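Local coordinates for protein CDC25-like phosphatase YCH1 (Saccharomyces cerevisiae, PDB 3FS5) that acts as a protein phosphatase, built on a single rhodanese-like domain related to the catalytic domain of Cdc25 phosphatases, at residues R106-T110 and A111-R115. Numbering follows the deposited sequence.
Sequences RSLDT and AELSR
With chi1 at -51° and the chain extended beyond CG, E112 reaches back along the turn to the backbone of D109; in both residues CG stands anti to its own carbonyl carbon, and the two carboxylate arms run alongside each other in the same direction. The backbone N of D109 donates to OE1 of E112 at 2.8 Å; at 165° the bond is nearly straight, and it uses the anti lone pair of OE1. In the other direction, N of E112 bonds to the carbonyl O of D109 at 2.9 Å, from well above the carbonyl plane, and N of L113 adds a weak bond to the same oxygen. This reciprocal pair closes the turn in the helix-to-strand connection of a beta-alpha-beta crossover of the rhodanese-like domain, in which helix 96-106 joins the parallel neighbours 84-88 and 116-121. OD2 of D109 and OE1 of E112, both acceptors, come within 2.9 Å, their carboxylate planes 32° askew. The two acids would be expected to repel if both are ionised, and K70 of helix 63-78, in its salt bridge to OE1, probably offsets part of this. Replacing E112 by alanine removes the carboxylate, which would probably leave the D109 amide without this acceptor and K70 without its salt-bridge partner here. On the buried side, CB of L108 meets CD2 of L113 at 4.2 Å, an apolar contact beside M1 and Y4.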
ATOM      1  N   ARG A 106       4.849 -11.242   9.159  1.00 22.98           N
ATOM      2  CA  ARG A 106       4.846 -12.451   9.965  1.00 25.62           C
ATOM      3  C   ARG A 106       4.454 -13.703   9.183  1.00 25.05           C
ATOM      4  O   ARG A 106       4.712 -14.818   9.636  1.00 25.19           O
ATOM      5  CB  ARG A 106       3.926 -12.272  11.181  1.00 26.12           C
ATOM      6  CG  ARG A 106       4.426 -11.233  12.188  1.00 31.59           C
ATOM      7  CD  ARG A 106       5.780 -11.631  12.745  1.00 35.34           C
ATOM      8  NE  ARG A 106       6.396 -10.608  13.592  1.00 37.97           N
ATOM      9  CZ  ARG A 106       5.916 -10.202  14.765  1.00 39.29           C
ATOM     10  NH1 ARG A 106       6.559  -9.271  15.454  1.00 39.65           N
ATOM     11  NH2 ARG A 106       4.793 -10.717  15.244  1.00 41.49           N
ATOM     12  N   SER A 107       3.853 -13.528   8.008  1.00 24.76           N
ATOM     13  CA  SER A 107       3.446 -14.676   7.203  1.00 25.63           C
ATOM     14  C   SER A 107       4.522 -15.107   6.212  1.00 25.24           C
ATOM     15  O   SER A 107       4.355 -16.105   5.514  1.00 23.97           O
ATOM     16  CB  SER A 107       2.146 -14.376   6.442  1.00 27.09           C
ATOM     17  OG  SER A 107       2.382 -13.541   5.320  1.00 32.02           O
ATOM     18  N   LEU A 108       5.624 -14.361   6.159  1.00 25.84           N
ATOM     19  CA  LEU A 108       6.725 -14.666   5.243  1.00 27.44           C
ATOM     20  C   LEU A 108       7.748 -15.629   5.840  1.00 29.32           C
ATOM     21  O   LEU A 108       8.055 -15.555   7.027  1.00 29.14           O
ATOM     22  CB  LEU A 108       7.456 -13.380   4.843  1.00 26.50           C
ATOM     23  CG  LEU A 108       6.700 -12.286   4.085  1.00 25.44           C
ATOM     24  CD1 LEU A 108       7.638 -11.116   3.813  1.00 25.80           C
ATOM     25  CD2 LEU A 108       6.157 -12.842   2.788  1.00 25.61           C
ATOM     26  N   ASP A 109       8.272 -16.529   5.010  1.00 32.96           N
ATOM     27  CA  ASP A 109       9.295 -17.478   5.447  1.00 36.03           C
ATOM     28  C   ASP A 109      10.623 -16.738   5.444  1.00 36.47           C
ATOM     29  O   ASP A 109      10.743 -15.676   4.837  1.00 34.15           O
ATOM     30  CB  ASP A 109       9.407 -18.660   4.481  1.00 40.58           C
ATOM     31  CG  ASP A 109       8.196 -19.555   4.509  1.00 45.86           C
ATOM     32  OD1 ASP A 109       7.879 -20.081   5.597  1.00 49.02           O
ATOM     33  OD2 ASP A 109       7.567 -19.735   3.443  1.00 48.71           O
ATOM     34  N   THR A 110      11.624 -17.304   6.108  1.00 36.27           N
ATOM     35  CA  THR A 110      12.935 -16.673   6.158  1.00 38.52           C
ATOM     36  C   THR A 110      13.490 -16.485   4.745  1.00 38.89           C
ATOM     37  O   THR A 110      14.256 -15.554   4.486  1.00 40.27           O
ATOM     38  CB  THR A 110      13.929 -17.516   6.992  1.00 38.98           C
ATOM     39  OG1 THR A 110      14.072 -18.815   6.402  1.00 41.62           O
ATOM     40  CG2 THR A 110      13.426 -17.673   8.419  1.00 38.97           C
ATOM     41  N   ALA A 111      13.089 -17.362   3.830  1.00 38.84           N
ATOM     42  CA  ALA A 111      13.549 -17.289   2.447  1.00 38.90           C
ATOM     43  C   ALA A 111      12.818 -16.204   1.659  1.00 38.54           C
ATOM     44  O   ALA A 111      13.346 -15.667   0.685  1.00 40.04           O
ATOM     45  CB  ALA A 111      13.364 -18.643   1.766  1.00 40.14           C
ATOM     46  N   GLU A 112      11.604 -15.881   2.089  1.00 35.01           N
ATOM     47  CA  GLU A 112      10.799 -14.870   1.418  1.00 33.01           C
ATOM     48  C   GLU A 112      11.024 -13.472   2.002  1.00 32.12           C
ATOM     49  O   GLU A 112      10.589 -12.473   1.427  1.00 31.50           O
ATOM     50  CB  GLU A 112       9.318 -15.253   1.516  1.00 30.70           C
ATOM     51  CG  GLU A 112       9.046 -16.686   1.077  1.00 31.18           C
ATOM     52  CD  GLU A 112       7.630 -17.148   1.369  1.00 31.00           C
ATOM     53  OE1 GLU A 112       7.170 -16.971   2.518  1.00 29.50           O
ATOM     54  OE2 GLU A 112       6.985 -17.702   0.455  1.00 27.96           O
ATOM     55  N   LEU A 113      11.707 -13.402   3.140  1.00 31.01           N
ATOM     56  CA  LEU A 113      11.971 -12.121   3.781  1.00 31.34           C
ATOM     57  C   LEU A 113      12.743 -11.163   2.885  1.00 31.11           C
ATOM     58  O   LEU A 113      12.537  -9.952   2.947  1.00 32.56           O
ATOM     59  CB  LEU A 113      12.747 -12.316   5.085  1.00 32.01           C
ATOM     60  CG  LEU A 113      11.957 -12.699   6.340  1.00 32.33           C
ATOM     61  CD1 LEU A 113      12.909 -12.779   7.527  1.00 31.80           C
ATOM     62  CD2 LEU A 113      10.869 -11.661   6.604  1.00 30.15           C
ATOM     63  N   SER A 114      13.627 -11.703   2.050  1.00 28.60           N
ATOM     64  CA  SER A 114      14.438 -10.874   1.163  1.00 28.18           C
ATOM     65  C   SER A 114      13.735 -10.471  -0.132  1.00 26.64           C
ATOM     66  O   SER A 114      14.237  -9.634  -0.883  1.00 25.57           O
ATOM     67  CB  SER A 114      15.737 -11.606   0.816  1.00 31.13           C
ATOM     68  OG  SER A 114      15.460 -12.829   0.153  1.00 35.74           O
ATOM     69  N   ARG A 115      12.574 -11.057  -0.398  1.00 23.69           N
ATOM     70  CA  ARG A 115      11.853 -10.742  -1.626  1.00 23.74           C
ATOM     71  C   ARG A 115      10.961  -9.504  -1.582  1.00 22.97           C
ATOM     72  O   ARG A 115      10.490  -9.041  -2.624  1.00 22.38           O
ATOM     73  CB  ARG A 115      11.017 -11.945  -2.059  1.00 21.89           C
ATOM     74  CG  ARG A 115      11.851 -13.097  -2.591  1.00 24.70           C
ATOM     75  CD  ARG A 115      11.115 -13.781  -3.726  1.00 25.88           C
ATOM     76  NE  ARG A 115      10.393 -14.960  -3.290  1.00 28.27           N
ATOM     77  CZ  ARG A 115       9.392 -15.519  -3.960  1.00 26.61           C
ATOM     78  NH1 ARG A 115       8.813 -16.604  -3.475  1.00 29.59           N
ATOM     79  NH2 ARG A 115       8.950 -14.981  -5.091  1.00 25.78           N
TER